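Local coordinates for uncharacterized protein (Bacillus thuringiensis serovar kurstaki, PDB 4XE7) that probably assembles into actin-like filaments that segregate plasmid DNA, as other ParM proteins do, and is captured here in its apo form, at residues Ile24-Glu29 with Ala137-Ile141; Gly223-Glu227 with Asp365-Val369; Asn274-Arg278 with Asn335-Val340. One frame throughout, in Å; residues are numbered along the deposited sequence.

From the N terminus, contact 1 closes first. It brings strand 21-27 back against the end of helix 123-140, with 107 residues between its segments. Contact 2 then joins the loop before strand 232-237 to strand 366-370 and encloses 137 residues. Contact 3 is nested inside that second loop and ties helix 265-279 to the start of helix 337-362. After a short link, strand 366-370 follows that helix, so the second segments of contacts 3 and 2 lie on consecutive elements. No loops cross. Contact 1 belongs to the eight-stranded sheet and contact 2 to the five-stranded one, consistent with the two-domain actin-like fold. Contacts 1 and 3 lie on opposite sides of the chain's centre.

Contact 1. Residues Ile24-Glu29 with Ala137-Ile141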
loop_
_atom_site.group_PDB
_atom_site.type_symbol
_atom_site.label_atom_id
_atom_site.label_comp_id
_atom_site.label_asym_id
_atom_site.label_seq_id
_atom_site.Cartn_x
_atom_site.Cartn_y
_atom_site.Cartn_z
ATOM N N ILE A 24 -0.146 6.307 3.677
ATOM C CA ILE A 24 -1.048 6.922 4.640
ATOM C C ILE A 24 -2.457 6.389 4.440
ATOM O O ILE A 24 -2.887 6.143 3.311
ATOM C CB ILE A 24 -1.052 8.464 4.512
ATOM C CG1 ILE A 24 -1.962 9.114 5.553
ATOM C CG2 ILE A 24 -1.523 8.898 3.125
ATOM C CD1 ILE A 24 -1.953 10.692 5.464
ATOM N N SER A 25 -3.167 6.196 5.543
ATOM C CA SER A 25 -4.605 6.011 5.512
ATOM C C SER A 25 -5.239 7.061 6.423
ATOM O O SER A 25 -4.808 7.227 7.559
ATOM C CB SER A 25 -4.991 4.596 5.959
ATOM O OG SER A 25 -4.646 3.639 4.973
ATOM N N PHE A 26 -6.244 7.786 5.944
ATOM C CA PHE A 26 -6.860 8.794 6.806
ATOM C C PHE A 26 -8.360 8.832 6.612
ATOM O O PHE A 26 -8.892 8.240 5.673
ATOM C CB PHE A 26 -6.260 10.184 6.546
ATOM C CG PHE A 26 -6.538 10.723 5.168
ATOM C CD1 PHE A 26 -7.537 11.665 4.960
ATOM C CD2 PHE A 26 -5.804 10.282 4.080
ATOM C CE1 PHE A 26 -7.799 12.172 3.681
ATOM C CE2 PHE A 26 -6.067 10.779 2.797
ATOM C CZ PHE A 26 -7.060 11.723 2.607
ATOM N N LEU A 27 -9.055 9.521 7.506
ATOM C CA LEU A 27 -10.491 9.682 7.341
ATOM C C LEU A 27 -10.764 10.971 6.582
ATOM O O LEU A 27 -10.312 12.050 6.969
ATOM C CB LEU A 27 -11.202 9.668 8.691
ATOM C CG LEU A 27 -11.096 8.312 9.403
ATOM C CD1 LEU A 27 -11.767 8.350 10.779
ATOM C CD2 LEU A 27 -11.719 7.198 8.525
ATOM N N ASN A 28 -11.477 10.854 5.466
ATOM C CA ASN A 28 -11.710 12.022 4.643
ATOM C C ASN A 28 -12.968 12.729 5.139
ATOM O O ASN A 28 -13.437 12.463 6.253
ATOM C CB ASN A 28 -11.797 11.640 3.158
ATOM C CG ASN A 28 -12.923 10.648 2.857
ATOM O OD1 ASN A 28 -13.878 10.505 3.627
ATOM N ND2 ASN A 28 -12.816 9.971 1.711
ATOM N N GLU A 29 -13.528 13.635 4.348
ATOM C CA GLU A 29 -14.659 14.402 4.871
ATOM C C GLU A 29 -15.961 13.593 4.958
ATOM O O GLU A 29 -16.850 13.923 5.735
ATOM C CB GLU A 29 -14.855 15.666 4.046
ATOM C CG GLU A 29 -13.726 16.658 4.280
ATOM C CD GLU A 29 -13.818 17.857 3.378
ATOM O OE1 GLU A 29 -13.559 17.703 2.162
ATOM O OE2 GLU A 29 -14.154 18.947 3.890
ATOM N N ALA A 137 -3.001 15.005 2.384
ATOM C CA ALA A 137 -4.292 14.648 2.983
ATOM C C ALA A 137 -4.986 15.868 3.563
ATOM O O ALA A 137 -6.220 16.001 3.477
ATOM C CB ALA A 137 -4.116 13.608 4.059
ATOM N N ALA A 138 -4.200 16.748 4.179
ATOM C CA ALA A 138 -4.784 17.938 4.779
ATOM C C ALA A 138 -5.354 18.828 3.668
ATOM O O ALA A 138 -6.463 19.365 3.795
ATOM C CB ALA A 138 -3.760 18.679 5.623
ATOM N N ALA A 139 -4.606 18.947 2.571
ATOM C CA ALA A 139 -5.071 19.658 1.386
ATOM C C ALA A 139 -6.364 19.035 0.841
ATOM O O ALA A 139 -7.306 19.758 0.542
ATOM C CB ALA A 139 -3.993 19.668 0.309
ATOM N N ARG A 140 -6.406 17.702 0.738
ATOM C CA ARG A 140 -7.580 16.995 0.219
ATOM C C ARG A 140 -8.851 17.263 1.011
ATOM O O ARG A 140 -9.938 17.286 0.458
ATOM C CB ARG A 140 -7.330 15.489 0.194
ATOM C CG ARG A 140 -6.350 15.048 -0.864
ATOM C CD ARG A 140 -6.249 13.533 -0.912
ATOM N NE ARG A 140 -5.365 13.126 -1.992
ATOM C CZ ARG A 140 -5.258 11.883 -2.427
ATOM N NH1 ARG A 140 -5.973 10.926 -1.847
ATOM N NH2 ARG A 140 -4.424 11.600 -3.425
ATOM N N ILE A 141 -8.722 17.450 2.313
ATOM C CA ILE A 141 -9.898 17.644 3.127
ATOM C C ILE A 141 -10.096 19.127 3.438
ATOM O O ILE A 141 -10.887 19.497 4.302
ATOM C CB ILE A 141 -9.821 16.790 4.404
ATOM C CG1 ILE A 141 -8.800 17.344 5.394
ATOM C CG2 ILE A 141 -9.450 15.363 4.036
ATOM C CD1 ILE A 141 -8.704 16.517 6.656
#
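NH2 of Arg140, whose side chain borders the Phe26 ring, is gripped by the carboxylates of Asp67 and Asp69. NH1 of the same arginine forms a salt bridge with Glu34. Arg140 CD lies 4.0 Å from Phe26 CZ, at the ring edge. The arginine runs extended from CG to NE and passes the phenyl at about a right angle. Glu34 also accepts from Asn28 ND2, so one carboxylate serves both segments.

The rest of the contact is mainly apolar. Ala137 CB sits over the centre of one Phe26 face, 3.6 Å from the ring centroid and 9° off the normal. This is a CH-pi contact. The ring is set there by chi1 of 65°, which places CG between the backbone N and the carbonyl carbon. Ile24 CD1 reaches the same methyl, 3.9 Å from Ala137 CB. Ile141 CG2 comes to the ring edge, 3.6 Å from Phe26 CE1. At the exposed end of the contact, Glu29 CG lies 3.9 Å from Ile141 CB. Glu29 OE2 and Ile141 O are both acceptors and do not bond.

Strand 21-27 lies between strands 13-17 and 33-45. The last turn of helix 123-140 packs on the face of the mixed eight-stranded sheet that carries Phe26, consistent with one domain of the actin-like fold. Leu27 points the other way and touches Leu408 of helix 402-418, so the strand is packed between two helices.

Contact 2. Residues Gly223-Glu227 with Asp365-Val369; sequences GMDAE and DKNIV
The flat group met most directly is the peptide carbonyl of Asp225, with Lys366 NZ above it, 41° out of its plane and not on a lone pair. The ammonium still donates a hydrogen bond, with Lys366 NZ 3.1 Å from Asp225 O and a C=O...N angle of 138°. The other flat group is the Glu227 carboxylate. Its OE1 is 3.8 Å from Lys366 NZ, a long, secondary salt bridge. The main salt-bridge partner of Lys366 NZ is Glu230, a little farther along the chain.

Asp225 O and Glu227 OE1 are only 3.1 Å apart, and both are acceptors. The positive charge of Lys366 beside them probably offsets their repulsion. The lysine gets there by bending at chi2 (-75°) and again at chi4, which turns NZ toward the loop.

The aliphatic part of the lysine meets Met224. Met224 CG is 3.6 Å from Lys366 CE, and the two side chains cross obliquely. Met224 SD touches Ile368 CD1 at 3.8 Å, the side chains crossing at about a right angle.

Met224 thus packs on one face of strand 366-370, an inner strand of the five-stranded sheet, consistent with the other domain of the actin-like fold. The strand runs between parallel neighbours 232-237 and 390-391. Tyr232 and Ile391 on these strands touch Met224, Lys366 and Ile368. Helix 205-210 adds Val206 and Leu210 against Met224, and Ile209 against Ile368.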
loop_
_atom_site.group_PDB
_atom_site.type_symbol
_atom_site.label_atom_id
_atom_site.label_comp_id
_atom_site.label_asym_id
_atom_site.label_seq_id
_atom_site.Cartn_x
_atom_site.Cartn_y
_atom_site.Cartn_z
ATOM N N GLY A 223 -15.923 -12.071 8.737
ATOM C CA GLY A 223 -14.896 -12.932 8.184
ATOM C C GLY A 223 -14.075 -13.655 9.230
ATOM O O GLY A 223 -13.880 -14.864 9.146
ATOM N N MET A 224 -13.590 -12.918 10.221
ATOM C CA MET A 224 -12.773 -13.530 11.257
ATOM C C MET A 224 -13.369 -13.330 12.639
ATOM O O MET A 224 -13.648 -12.199 13.050
ATOM C CB MET A 224 -11.352 -12.969 11.219
ATOM C CG MET A 224 -10.370 -13.721 12.103
ATOM S SD MET A 224 -8.663 -13.199 11.837
ATOM C CE MET A 224 -8.406 -12.093 13.223
ATOM N N ASP A 225 -13.554 -14.435 13.355
ATOM C CA ASP A 225 -14.059 -14.388 14.720
ATOM C C ASP A 225 -12.896 -14.483 15.700
ATOM O O ASP A 225 -12.431 -15.578 16.030
ATOM C CB ASP A 225 -15.070 -15.506 14.966
ATOM C CG ASP A 225 -16.328 -15.346 14.133
ATOM O OD1 ASP A 225 -16.878 -16.374 13.683
ATOM O OD2 ASP A 225 -16.761 -14.191 13.923
ATOM N N ALA A 226 -12.438 -13.321 16.157
ATOM C CA ALA A 226 -11.205 -13.208 16.922
ATOM C C ALA A 226 -11.399 -13.472 18.405
ATOM O O ALA A 226 -12.291 -12.906 19.035
ATOM C CB ALA A 226 -10.595 -11.823 16.726
ATOM N N GLU A 227 -10.556 -14.340 18.953
ATOM C CA GLU A 227 -10.442 -14.488 20.401
ATOM C C GLU A 227 -9.104 -13.903 20.825
ATOM O O GLU A 227 -8.093 -14.082 20.141
ATOM C CB GLU A 227 -10.553 -15.949 20.837
ATOM C CG GLU A 227 -11.978 -16.490 20.888
ATOM C CD GLU A 227 -12.603 -16.637 19.513
ATOM O OE1 GLU A 227 -11.969 -17.251 18.628
ATOM O OE2 GLU A 227 -13.730 -16.135 19.320
ATOM N N ASP A 365 -3.659 -20.364 15.229
ATOM C CA ASP A 365 -5.086 -20.447 15.510
ATOM C C ASP A 365 -5.867 -19.958 14.315
ATOM O O ASP A 365 -6.897 -20.531 13.934
ATOM C CB ASP A 365 -5.438 -19.635 16.755
ATOM C CG ASP A 365 -4.835 -20.218 18.011
ATOM O OD1 ASP A 365 -4.957 -21.454 18.200
ATOM O OD2 ASP A 365 -4.227 -19.453 18.795
ATOM N N LYS A 366 -5.354 -18.891 13.721
ATOM C CA LYS A 366 -5.922 -18.338 12.508
ATOM C C LYS A 366 -4.868 -18.368 11.399
ATOM O O LYS A 366 -3.718 -17.987 11.612
ATOM C CB LYS A 366 -6.412 -16.906 12.749
ATOM C CG LYS A 366 -7.552 -16.800 13.756
ATOM C CD LYS A 366 -8.864 -17.269 13.135
ATOM C CE LYS A 366 -10.079 -16.824 13.955
ATOM N NZ LYS A 366 -10.036 -17.354 15.327
ATOM N N ASN A 367 -5.247 -18.823 10.221
ATOM C CA ASN A 367 -4.328 -18.753 9.092
ATOM C C ASN A 367 -4.836 -17.732 8.068
ATOM O O ASN A 367 -5.853 -17.948 7.414
ATOM C CB ASN A 367 -4.140 -20.147 8.478
ATOM C CG ASN A 367 -2.877 -20.252 7.628
ATOM O OD1 ASN A 367 -2.005 -19.377 7.679
ATOM N ND2 ASN A 367 -2.784 -21.312 6.826
ATOM N N ILE A 368 -4.126 -16.608 7.952
ATOM C CA ILE A 368 -4.602 -15.468 7.171
ATOM C C ILE A 368 -3.796 -15.240 5.891
ATOM O O ILE A 368 -2.576 -15.356 5.915
ATOM C CB ILE A 368 -4.559 -14.178 8.029
ATOM C CG1 ILE A 368 -5.243 -14.426 9.374
ATOM C CG2 ILE A 368 -5.205 -13.013 7.275
ATOM C CD1 ILE A 368 -5.180 -13.254 10.356
ATOM N N VAL A 369 -4.475 -14.921 4.779
ATOM C CA VAL A 369 -3.782 -14.541 3.554
ATOM C C VAL A 369 -4.057 -13.081 3.229
ATOM O O VAL A 369 -5.162 -12.583 3.436
ATOM C CB VAL A 369 -4.174 -15.425 2.348
ATOM C CG1 VAL A 369 -3.696 -16.844 2.564
ATOM C CG2 VAL A 369 -5.700 -15.383 2.078
#

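Contact 3. Residues Asn274-Arg278 with Asn335-Val340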
loop_
_atom_site.group_PDB
_atom_site.type_symbol
_atom_site.label_atom_id
_atom_site.label_comp_id
_atom_site.label_asym_id
_atom_site.label_seq_id
_atom_site.Cartn_x
_atom_site.Cartn_y
_atom_site.Cartn_z
ATOM N N ASN A 274 0.317 -17.898 -23.301
ATOM C CA ASN A 274 -0.823 -18.658 -23.818
ATOM C C ASN A 274 -1.896 -17.773 -24.437
ATOM O O ASN A 274 -2.560 -18.180 -25.394
ATOM C CB ASN A 274 -1.468 -19.510 -22.711
ATOM C CG ASN A 274 -0.573 -20.634 -22.254
ATOM O OD1 ASN A 274 0.231 -21.138 -23.030
ATOM N ND2 ASN A 274 -0.697 -21.027 -20.989
ATOM N N ILE A 275 -2.099 -16.579 -23.874
ATOM C CA ILE A 275 -3.062 -15.637 -24.450
ATOM C C ILE A 275 -2.645 -15.224 -25.869
ATOM O O ILE A 275 -3.466 -15.197 -26.797
ATOM C CB ILE A 275 -3.242 -14.377 -23.559
ATOM C CG1 ILE A 275 -4.112 -14.740 -22.350
ATOM C CG2 ILE A 275 -3.894 -13.222 -24.357
ATOM C CD1 ILE A 275 -4.372 -13.619 -21.401
ATOM N N LYS A 276 -1.369 -14.908 -26.039
ATOM C CA LYS A 276 -0.876 -14.580 -27.364
ATOM C C LYS A 276 -1.029 -15.772 -28.307
ATOM O O LYS A 276 -1.468 -15.629 -29.452
ATOM C CB LYS A 276 0.580 -14.149 -27.323
ATOM C CG LYS A 276 1.119 -14.001 -28.737
ATOM C CD LYS A 276 2.297 -13.080 -28.856
ATOM C CE LYS A 276 2.758 -13.057 -30.315
ATOM N NZ LYS A 276 3.886 -12.126 -30.503
ATOM N N GLU A 277 -0.668 -16.949 -27.810
ATOM C CA GLU A 277 -0.722 -18.157 -28.612
ATOM C C GLU A 277 -2.132 -18.355 -29.156
ATOM O O GLU A 277 -2.323 -18.742 -30.312
ATOM C CB GLU A 277 -0.271 -19.351 -27.766
ATOM C CG GLU A 277 -0.218 -20.682 -28.486
ATOM C CD GLU A 277 0.341 -21.793 -27.602
ATOM O OE1 GLU A 277 0.840 -21.486 -26.495
ATOM O OE2 GLU A 277 0.278 -22.971 -28.018
ATOM N N ARG A 278 -3.126 -18.038 -28.334
ATOM C CA ARG A 278 -4.514 -18.201 -28.751
ATOM C C ARG A 278 -4.993 -17.164 -29.756
ATOM O O ARG A 278 -5.703 -17.509 -30.689
ATOM C CB ARG A 278 -5.421 -18.198 -27.540
ATOM C CG ARG A 278 -5.662 -19.611 -27.109
ATOM C CD ARG A 278 -6.899 -20.188 -27.750
ATOM N NE ARG A 278 -8.026 -19.751 -26.964
ATOM C CZ ARG A 278 -8.314 -20.251 -25.772
ATOM N NH1 ARG A 278 -7.575 -21.232 -25.270
ATOM N NH2 ARG A 278 -9.349 -19.780 -25.096
ATOM N N ASN A 335 -12.168 -14.849 -26.022
ATOM C CA ASN A 335 -12.475 -15.398 -24.706
ATOM C C ASN A 335 -11.319 -16.281 -24.250
ATOM O O ASN A 335 -11.050 -17.335 -24.847
ATOM C CB ASN A 335 -13.789 -16.187 -24.744
ATOM C CG ASN A 335 -14.282 -16.567 -23.352
ATOM O OD1 ASN A 335 -13.525 -16.535 -22.380
ATOM N ND2 ASN A 335 -15.560 -16.925 -23.254
ATOM N N VAL A 336 -10.629 -15.852 -23.200
ATOM C CA VAL A 336 -9.449 -16.565 -22.723
ATOM C C VAL A 336 -9.634 -17.039 -21.285
ATOM O O VAL A 336 -8.663 -17.254 -20.560
ATOM C CB VAL A 336 -8.182 -15.681 -22.829
ATOM C CG1 VAL A 336 -7.958 -15.276 -24.269
ATOM C CG2 VAL A 336 -8.308 -14.448 -21.938
ATOM N N THR A 337 -10.892 -17.203 -20.895
ATOM C CA THR A 337 -11.260 -17.602 -19.534
ATOM C C THR A 337 -10.522 -18.879 -19.098
ATOM O O THR A 337 -9.949 -18.941 -17.998
ATOM C CB THR A 337 -12.797 -17.818 -19.432
ATOM O OG1 THR A 337 -13.468 -16.591 -19.734
ATOM C CG2 THR A 337 -13.196 -18.273 -18.033
ATOM N N ASP A 338 -10.515 -19.884 -19.977
ATOM C CA ASP A 338 -9.778 -21.129 -19.721
ATOM C C ASP A 338 -8.289 -20.911 -19.454
ATOM O O ASP A 338 -7.714 -21.540 -18.566
ATOM C CB ASP A 338 -9.935 -22.114 -20.889
ATOM C CG ASP A 338 -9.254 -21.633 -22.179
ATOM O OD1 ASP A 338 -8.348 -22.349 -22.678
ATOM O OD2 ASP A 338 -9.630 -20.548 -22.701
ATOM N N ILE A 339 -7.651 -20.055 -20.238
ATOM C CA ILE A 339 -6.221 -19.801 -20.072
ATOM C C ILE A 339 -5.905 -19.107 -18.743
ATOM O O ILE A 339 -4.972 -19.491 -18.035
ATOM C CB ILE A 339 -5.699 -18.954 -21.241
ATOM C CG1 ILE A 339 -5.781 -19.766 -22.536
ATOM C CG2 ILE A 339 -4.293 -18.459 -20.981
ATOM C CD1 ILE A 339 -5.599 -18.933 -23.795
ATOM N N VAL A 340 -6.701 -18.099 -18.405
ATOM C CA VAL A 340 -6.474 -17.334 -17.185
ATOM C C VAL A 340 -6.820 -18.194 -15.968
ATOM O O VAL A 340 -6.018 -18.307 -15.048
ATOM C CB VAL A 340 -7.301 -16.014 -17.163
ATOM C CG1 VAL A 340 -7.231 -15.327 -15.776
ATOM C CG2 VAL A 340 -6.847 -15.077 -18.280
HETATM O O HOH W 1 -2.492 -20.751 -18.879
HETATM O O HOH W 2 -10.548 -18.218 -27.238
#
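Charge pairing comes first: Arg278 grips Asp338 end-on with two nitrogens. Arg278 NH1 donates to Asp338 OD1 at 2.9 Å and 176°, on the syn lone pair. Arg278 NH2 donates to Asp338 OD2, also on the syn side; this bond refines very short, and its exact length is doubtful. The guanidinium and carboxylate planes are 13° apart, nearly coplanar.

Further hydrogen bonds, direct and through water, add to this. Arg278 NH2 also reaches Asn335 O at 3.0 Å. Water 2 accepts from Arg278 NH2 and donates to Asn335 O. Water 1 links Asn274 ND2 to Ile339 O. On the facing segment, Asn335 OD1 accepts from Thr337 N in an Asx turn and also from Thr337 OG1.

Van der Waals contacts complete the joint. The Ile339 CD1 methyl covers one guanidinium face near its rim, 3.4 Å from Arg278 NH1. The arginine bends over it at chi2 (-92°) and chi3. Separately, Ile339 CG2 packs 3.5 Å from Asn274 CB, and Ile275 CD1 lies 4.1 Å from Val336 CG2.

The arginine therefore fastens helix 265-279 to the first turn of helix 337-362. Asp338 sits near that helix's N terminus, where its negative charge is probably favoured.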